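Local coordinates for D-alanyl-D-alanine carboxypeptidase (Penicillin binding protein) family protein (Francisella tularensis subsp. tularensis, PDB 6OSU) that probably removes the terminal D-alanine from cell-wall peptide precursors, as a serine carboxypeptidase of the penicillin-binding protein kind, at residues V41-D44 / D49-S52; G81-D86 / E134-T139; S291-D296 / K319-A324. One frame throughout, in Å; residues are numbered along the deposited sequence.

Interaction 1: V41-D44 / D49-S52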
# COMPACT_ATOMS: atom_id res chain seq x y z
N VAL A 41 1.36 7.24 -8.39
CA VAL A 41 1.59 7.85 -7.08
C VAL A 41 2.49 6.91 -6.28
O VAL A 41 2.39 5.69 -6.40
CB VAL A 41 0.27 8.14 -6.34
CG1 VAL A 41 -0.39 6.85 -5.89
CG2 VAL A 41 0.52 9.06 -5.14
N THR A 42 3.38 7.50 -5.49
CA THR A 42 4.22 6.76 -4.56
C THR A 42 4.06 7.39 -3.18
O THR A 42 4.26 8.60 -3.02
CB THR A 42 5.70 6.76 -4.97
OG1 THR A 42 5.82 6.32 -6.33
CG2 THR A 42 6.51 5.83 -4.07
N MET A 43 3.70 6.57 -2.20
CA MET A 43 3.37 7.05 -0.86
C MET A 43 4.11 6.23 0.18
O MET A 43 4.23 5.00 0.05
CB MET A 43 1.86 6.98 -0.63
CG MET A 43 1.43 7.09 0.82
SD MET A 43 -0.34 6.79 1.04
CE MET A 43 -1.02 8.17 0.11
N ASP A 44 4.62 6.90 1.21
CA ASP A 44 5.21 6.21 2.35
C ASP A 44 4.12 5.70 3.27
O ASP A 44 3.11 6.37 3.50
CB ASP A 44 6.17 7.14 3.11
CG ASP A 44 6.73 6.49 4.36
OD1 ASP A 44 6.13 6.66 5.44
OD2 ASP A 44 7.76 5.78 4.26
N ASP A 49 2.97 10.25 3.57
CA ASP A 49 3.51 11.26 2.68
C ASP A 49 3.63 10.75 1.25
O ASP A 49 3.97 9.59 1.01
CB ASP A 49 4.89 11.71 3.17
CG ASP A 49 4.81 12.54 4.44
OD1 ASP A 49 3.69 12.96 4.81
OD2 ASP A 49 5.87 12.77 5.06
N ILE A 50 3.36 11.63 0.30
CA ILE A 50 3.50 11.36 -1.12
C ILE A 50 4.84 11.92 -1.57
O ILE A 50 5.11 13.12 -1.41
CB ILE A 50 2.34 11.97 -1.92
CG1 ILE A 50 1.02 11.31 -1.52
CG2 ILE A 50 2.61 11.85 -3.42
CD1 ILE A 50 -0.20 12.10 -1.93
N VAL A 51 5.69 11.07 -2.13
CA VAL A 51 7.02 11.47 -2.57
C VAL A 51 7.14 11.60 -4.08
O VAL A 51 8.13 12.17 -4.56
CB VAL A 51 8.11 10.52 -2.04
CG1 VAL A 51 8.07 10.47 -0.52
CG2 VAL A 51 7.93 9.12 -2.63
N SER A 52 6.17 11.09 -4.84
CA SER A 52 6.20 11.15 -6.30
C SER A 52 4.80 10.86 -6.81
O SER A 52 4.13 9.94 -6.32
CB SER A 52 7.20 10.13 -6.86
OG SER A 52 7.19 10.13 -8.28
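Thr42 N donates to Ser52 O at 2.7 Å, the first of three cross-strand bonds in this antiparallel hairpin, all between backbone atoms. Thr42 O receives Val51 N at 3.0 Å. Nearer the turn, Asp44 N reaches Asp49 O at 2.8 Å. Thr42 with Ser52 is a hydrogen-bonded pair, yet the next pair, Met43 with Ile50, is a non-hydrogen-bonded one: the register slips by one residue at a beta bulge, where Val51, with a psi of -13°, is the extra residue. The same three oxygens also take CA-H...O contacts, the shortest from Met43 CA to Asp49 O at 3.2 Å.

Apolar contacts fall on both faces. On the face of Met43 and Ile50, the thioether chain bends at its last torsion (chi3 -64°) and brings Met43 CE to within 4.1 Å of Ile50 CG1, while Val41 CG2 meets Ile50 CG2 at 3.9 Å, these two side chains crossing nearly at right angles. On the other face the methyl Thr42 CG2 lies 3.9 Å from Val51 CG2.

The polar side-chain ends find partners beyond the two segments. Thr42 OG1 bonds to Ser302 OG, Ser52 OG to Trp40 NE1, and Asp44 OD1 to both Thr47 N in the turn and Asn330 ND2.

Strand 50-54 is an outermost strand of the five-stranded antiparallel sheet, with 39-44 between it and 298-307. Helix 310-327 packs over the Thr42 and Ser52 face, helix 176-189 meets Val41 and Met43, and strand 364-369 reaches the hairpin end through Thr367, whose N bonds Asp49 OD2.

Interaction 2: G81-D86 / E134-T139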
# COMPACT_ATOMS: atom_id res chain seq x y z
N GLY A 81 -15.69 -10.80 13.14
CA GLY A 81 -16.32 -12.00 13.64
C GLY A 81 -17.54 -12.47 12.86
O GLY A 81 -18.11 -13.50 13.22
N ASN A 82 -17.96 -11.74 11.82
CA ASN A 82 -19.06 -12.19 10.98
C ASN A 82 -18.63 -13.22 9.95
O ASN A 82 -19.49 -13.79 9.27
CB ASN A 82 -19.69 -10.99 10.26
CG ASN A 82 -20.40 -10.05 11.22
OD1 ASN A 82 -21.08 -10.48 12.15
ND2 ASN A 82 -20.24 -8.75 10.99
N LEU A 83 -17.33 -13.46 9.84
CA LEU A 83 -16.78 -14.41 8.89
C LEU A 83 -15.49 -14.95 9.49
O LEU A 83 -14.87 -14.31 10.35
CB LEU A 83 -16.52 -13.74 7.53
CG LEU A 83 -16.60 -14.55 6.23
CD1 LEU A 83 -18.01 -15.08 6.03
CD2 LEU A 83 -16.19 -13.69 5.05
N SER A 84 -15.09 -16.13 9.05
CA SER A 84 -13.78 -16.67 9.41
C SER A 84 -13.14 -17.25 8.16
O SER A 84 -13.81 -17.54 7.17
CB SER A 84 -13.87 -17.73 10.50
OG SER A 84 -13.89 -19.04 9.96
N TRP A 85 -11.81 -17.39 8.21
CA TRP A 85 -11.08 -18.01 7.11
C TRP A 85 -11.60 -19.42 6.82
O TRP A 85 -11.54 -19.88 5.67
CB TRP A 85 -9.59 -18.06 7.42
CG TRP A 85 -8.95 -16.71 7.55
CD1 TRP A 85 -8.54 -16.11 8.70
CD2 TRP A 85 -8.65 -15.80 6.48
NE1 TRP A 85 -8.00 -14.88 8.42
CE2 TRP A 85 -8.05 -14.67 7.06
CE3 TRP A 85 -8.83 -15.84 5.10
CZ2 TRP A 85 -7.63 -13.58 6.31
CZ3 TRP A 85 -8.41 -14.76 4.35
CH2 TRP A 85 -7.82 -13.64 4.96
N ASP A 86 -12.11 -20.11 7.85
CA ASP A 86 -12.58 -21.48 7.73
C ASP A 86 -13.98 -21.61 7.14
O ASP A 86 -14.37 -22.71 6.76
CB ASP A 86 -12.56 -22.17 9.10
CG ASP A 86 -11.17 -22.21 9.72
OD1 ASP A 86 -10.19 -21.92 9.00
OD2 ASP A 86 -11.07 -22.52 10.93
N GLU A 134 -21.54 -12.49 -3.28
CA GLU A 134 -22.90 -12.99 -3.08
C GLU A 134 -23.16 -13.40 -1.64
O GLU A 134 -24.27 -13.23 -1.14
CB GLU A 134 -23.17 -14.17 -4.02
CG GLU A 134 -23.25 -13.81 -5.50
CD GLU A 134 -23.61 -15.00 -6.37
OE1 GLU A 134 -23.08 -16.11 -6.12
OE2 GLU A 134 -24.44 -14.84 -7.28
N TYR A 135 -22.14 -13.93 -0.96
CA TYR A 135 -22.33 -14.42 0.40
C TYR A 135 -22.42 -13.28 1.41
O TYR A 135 -23.28 -13.28 2.29
CB TYR A 135 -21.20 -15.38 0.77
CG TYR A 135 -21.40 -16.06 2.11
CD1 TYR A 135 -22.09 -17.26 2.20
CD2 TYR A 135 -20.89 -15.50 3.27
CE1 TYR A 135 -22.27 -17.88 3.42
CE2 TYR A 135 -21.07 -16.11 4.50
CZ TYR A 135 -21.76 -17.30 4.57
OH TYR A 135 -21.94 -17.92 5.79
N ILE A 136 -21.52 -12.30 1.29
CA ILE A 136 -21.48 -11.21 2.26
C ILE A 136 -22.62 -10.23 2.02
O ILE A 136 -23.20 -9.70 2.98
CB ILE A 136 -20.11 -10.51 2.19
CG1 ILE A 136 -18.99 -11.48 2.56
CG2 ILE A 136 -20.08 -9.27 3.07
CD1 ILE A 136 -17.60 -10.95 2.27
N GLY A 137 -22.97 -9.98 0.76
CA GLY A 137 -23.93 -8.93 0.45
C GLY A 137 -25.29 -9.41 0.00
O GLY A 137 -26.21 -8.59 -0.13
N GLY A 138 -25.45 -10.70 -0.23
CA GLY A 138 -26.70 -11.22 -0.76
C GLY A 138 -26.69 -11.26 -2.28
O GLY A 138 -26.58 -12.33 -2.88
N THR A 139 -26.80 -10.09 -2.90
CA THR A 139 -26.60 -9.93 -4.32
C THR A 139 -25.28 -9.22 -4.57
O THR A 139 -24.70 -8.60 -3.66
CB THR A 139 -27.74 -9.13 -4.96
OG1 THR A 139 -27.78 -7.81 -4.41
CG2 THR A 139 -29.08 -9.82 -4.72
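The ring of Tyr135 is the flat group that takes part in the contact, and Leu83 meets it obliquely, neither squarely over a face nor at an edge. Leu83 CD1 lies 3.6 Å from Tyr135 CE2 and 4.0 Å from Tyr135 CD2, so the methyl meets the CD2-CE2 bond of the ring. The tyrosine side chain also touches Ile89 and Pro90 of strand 88-90.

The second leucine methyl serves a different partner: Leu83 CD2 comes to 4.2 Å from Ile136 CD1, the two side chains crossing at about a right angle. The bond to CB of Ile136 does not point at Leu83, but the extended outer torsion (chi2 169°) brings CD1 nearer to it. One forked residue thus engages two successive helix residues, purely by apolar contact.

Both segments mark the ends of helices. Gly81 closes helix 66-79 in a Schellman motif with positive phi, and Gly138 ends helix 126-137, also with positive phi, before Thr139 caps the next helix.

Leu83 is buried against Glu77 and Ile78 of helix 66-79 and Val113 of helix 113-123, while Ile136 reaches Val74 and Phe143; the contact thus joins the loop after helix 66-79 to helices 126-137, 140-154 and 113-123.

Interaction 3: S291-D296 / K319-A324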
# COMPACT_ATOMS: atom_id res chain seq x y z
N SER A 291 1.40 -1.79 -5.93
CA SER A 291 2.52 -2.56 -5.41
C SER A 291 3.04 -1.93 -4.13
O SER A 291 2.87 -0.73 -3.89
CB SER A 291 3.65 -2.67 -6.44
OG SER A 291 4.19 -1.39 -6.72
N SER A 292 3.68 -2.75 -3.31
CA SER A 292 4.27 -2.30 -2.07
C SER A 292 5.57 -3.06 -1.82
O SER A 292 5.64 -4.27 -2.06
CB SER A 292 3.32 -2.49 -0.88
OG SER A 292 3.81 -1.84 0.27
N ALA A 293 6.58 -2.34 -1.35
CA ALA A 293 7.88 -2.94 -1.06
C ALA A 293 8.40 -2.39 0.26
O ALA A 293 8.24 -1.20 0.54
CB ALA A 293 8.89 -2.67 -2.18
N LYS A 294 9.00 -3.27 1.05
CA LYS A 294 9.55 -2.91 2.35
C LYS A 294 11.03 -3.24 2.38
O LYS A 294 11.43 -4.33 1.95
CB LYS A 294 8.81 -3.65 3.47
CG LYS A 294 9.21 -3.23 4.88
CD LYS A 294 8.30 -3.86 5.92
CE LYS A 294 8.53 -3.26 7.30
NZ LYS A 294 7.68 -3.87 8.35
N GLN A 295 11.84 -2.31 2.88
CA GLN A 295 13.28 -2.54 3.02
C GLN A 295 13.75 -1.80 4.26
O GLN A 295 13.77 -0.56 4.27
CB GLN A 295 14.04 -2.09 1.78
CG GLN A 295 14.20 -3.19 0.74
CD GLN A 295 14.87 -2.71 -0.53
OE1 GLN A 295 15.25 -1.55 -0.65
NE2 GLN A 295 15.00 -3.61 -1.50
N ASP A 296 14.13 -2.55 5.29
CA ASP A 296 14.63 -2.00 6.55
C ASP A 296 13.62 -1.05 7.18
O ASP A 296 13.87 0.14 7.37
CB ASP A 296 15.99 -1.33 6.34
CG ASP A 296 16.66 -0.96 7.65
OD1 ASP A 296 16.93 0.24 7.87
OD2 ASP A 296 16.91 -1.87 8.47
N LYS A 319 10.79 1.19 -10.88
CA LYS A 319 11.53 2.45 -10.85
C LYS A 319 11.04 3.35 -9.72
O LYS A 319 11.85 3.97 -9.02
CB LYS A 319 11.39 3.16 -12.20
CG LYS A 319 11.86 4.61 -12.18
CD LYS A 319 13.02 4.85 -13.12
CE LYS A 319 12.55 5.35 -14.48
NZ LYS A 319 13.67 5.47 -15.45
N LEU A 320 9.72 3.42 -9.52
CA LEU A 320 9.18 4.26 -8.45
C LEU A 320 9.57 3.72 -7.07
O LEU A 320 10.01 4.48 -6.20
CB LEU A 320 7.66 4.36 -8.57
CG LEU A 320 7.10 5.08 -9.80
CD1 LEU A 320 5.59 4.99 -9.80
CD2 LEU A 320 7.54 6.54 -9.82
N LEU A 321 9.40 2.42 -6.86
CA LEU A 321 9.72 1.84 -5.56
C LEU A 321 11.21 1.96 -5.24
O LEU A 321 11.59 2.27 -4.11
CB LEU A 321 9.28 0.37 -5.51
CG LEU A 321 7.78 0.13 -5.54
CD1 LEU A 321 7.49 -1.36 -5.65
CD2 LEU A 321 7.11 0.72 -4.30
N ARG A 322 12.06 1.71 -6.24
CA ARG A 322 13.50 1.85 -6.03
C ARG A 322 13.88 3.30 -5.75
O ARG A 322 14.74 3.57 -4.90
CB ARG A 322 14.25 1.32 -7.25
CG ARG A 322 15.76 1.33 -7.13
CD ARG A 322 16.42 1.01 -8.46
NE ARG A 322 15.55 0.23 -9.34
CZ ARG A 322 15.07 0.65 -10.51
NH1 ARG A 322 15.39 1.86 -10.95
NH2 ARG A 322 14.29 -0.13 -11.23
N TYR A 323 13.25 4.24 -6.46
CA TYR A 323 13.53 5.65 -6.25
C TYR A 323 13.16 6.09 -4.84
O TYR A 323 13.93 6.80 -4.18
CB TYR A 323 12.78 6.47 -7.31
CG TYR A 323 12.68 7.95 -7.06
CD1 TYR A 323 13.72 8.81 -7.39
CD2 TYR A 323 11.52 8.51 -6.52
CE1 TYR A 323 13.62 10.17 -7.18
CE2 TYR A 323 11.41 9.87 -6.30
CZ TYR A 323 12.47 10.70 -6.63
OH TYR A 323 12.35 12.05 -6.42
N ALA A 324 11.99 5.67 -4.35
CA ALA A 324 11.57 6.06 -3.01
C ALA A 324 12.41 5.40 -1.93
O ALA A 324 12.81 6.05 -0.95
CB ALA A 324 10.09 5.73 -2.81
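The bond to CB of Leu321 turns toward the strand of Ser291 and Ala293, and a single methyl, CD1, does most of the touching. Leu321 CD1 lies 3.5 Å from Ser291 OG and 4.0 Å from Ala293 CB, two residues whose side chains both leave the strand toward the helix because alternate positions of a beta strand face the same way. The intervening Ser292 turns to the opposite side of the sheet, where its OG bonds with Arg299 NH1 and Phe300 O.

The leucine is set in the common extended form. With CG anti to the carbonyl carbon (chi1 -68°) and the outer torsion near 173°, CD1 is carried well out from the helix and settles over the strand between the two small side chains. Ser291 approaches it with its hydroxyl: Ser291 OG sits between its own backbone N and carbonyl carbon (chi1 64°), which lifts the oxygen toward the helix and brings it to 4.1 Å from Leu321 CG as well. This is a van der Waals meeting of a hydroxyl with a branched hydrocarbon. Ala293 offers just its methyl, and the small size of both strand residues is consistent with the close approach of the backbones, 6.8 Å between the CA atoms of Ala293 and Leu321.

Further packing surrounds the leucine. Phe271 touches both Leu321 and Ala293, and Ser302 of strand 298-307 meets Leu321 and Ser291, while Leu325, one turn further along the helix, also lies on Ala293.

The five-stranded antiparallel sheet with helices packed on both faces is the core of the penicillin-binding protein and beta-lactamase fold; helix 310-327 lies against the face of Ser291 and Ala293. Here the sheet also includes strand 274-282 with Lys278, predicted to bind substrate, whose side chain is about 8 Å from that of Ser291.

Overall arrangement
Interactions 1 and 3 belong to one buried core and share a sheet, their centres about 10 Å apart. Helix 310-327 ties them together: Leu320 CB packs on Thr42 OG1 at 3.5 Å and Ala324 CB on Thr42 CG2 at 3.8 Å, so one helix lies against the hairpin 41-44/49-52 and strand 291-296 alike. Their chemistry differs, since interaction 1 pairs strands through backbone hydrogen bonds, whereas interaction 3 seats a helix on the sheet by side-chain packing. Interaction 2, centred about 34 Å from the centres of both, lies in the helical region nearer the surface; like interaction 3 it rests on a leucine, but it joins a loop to a helix end and is only partly buried.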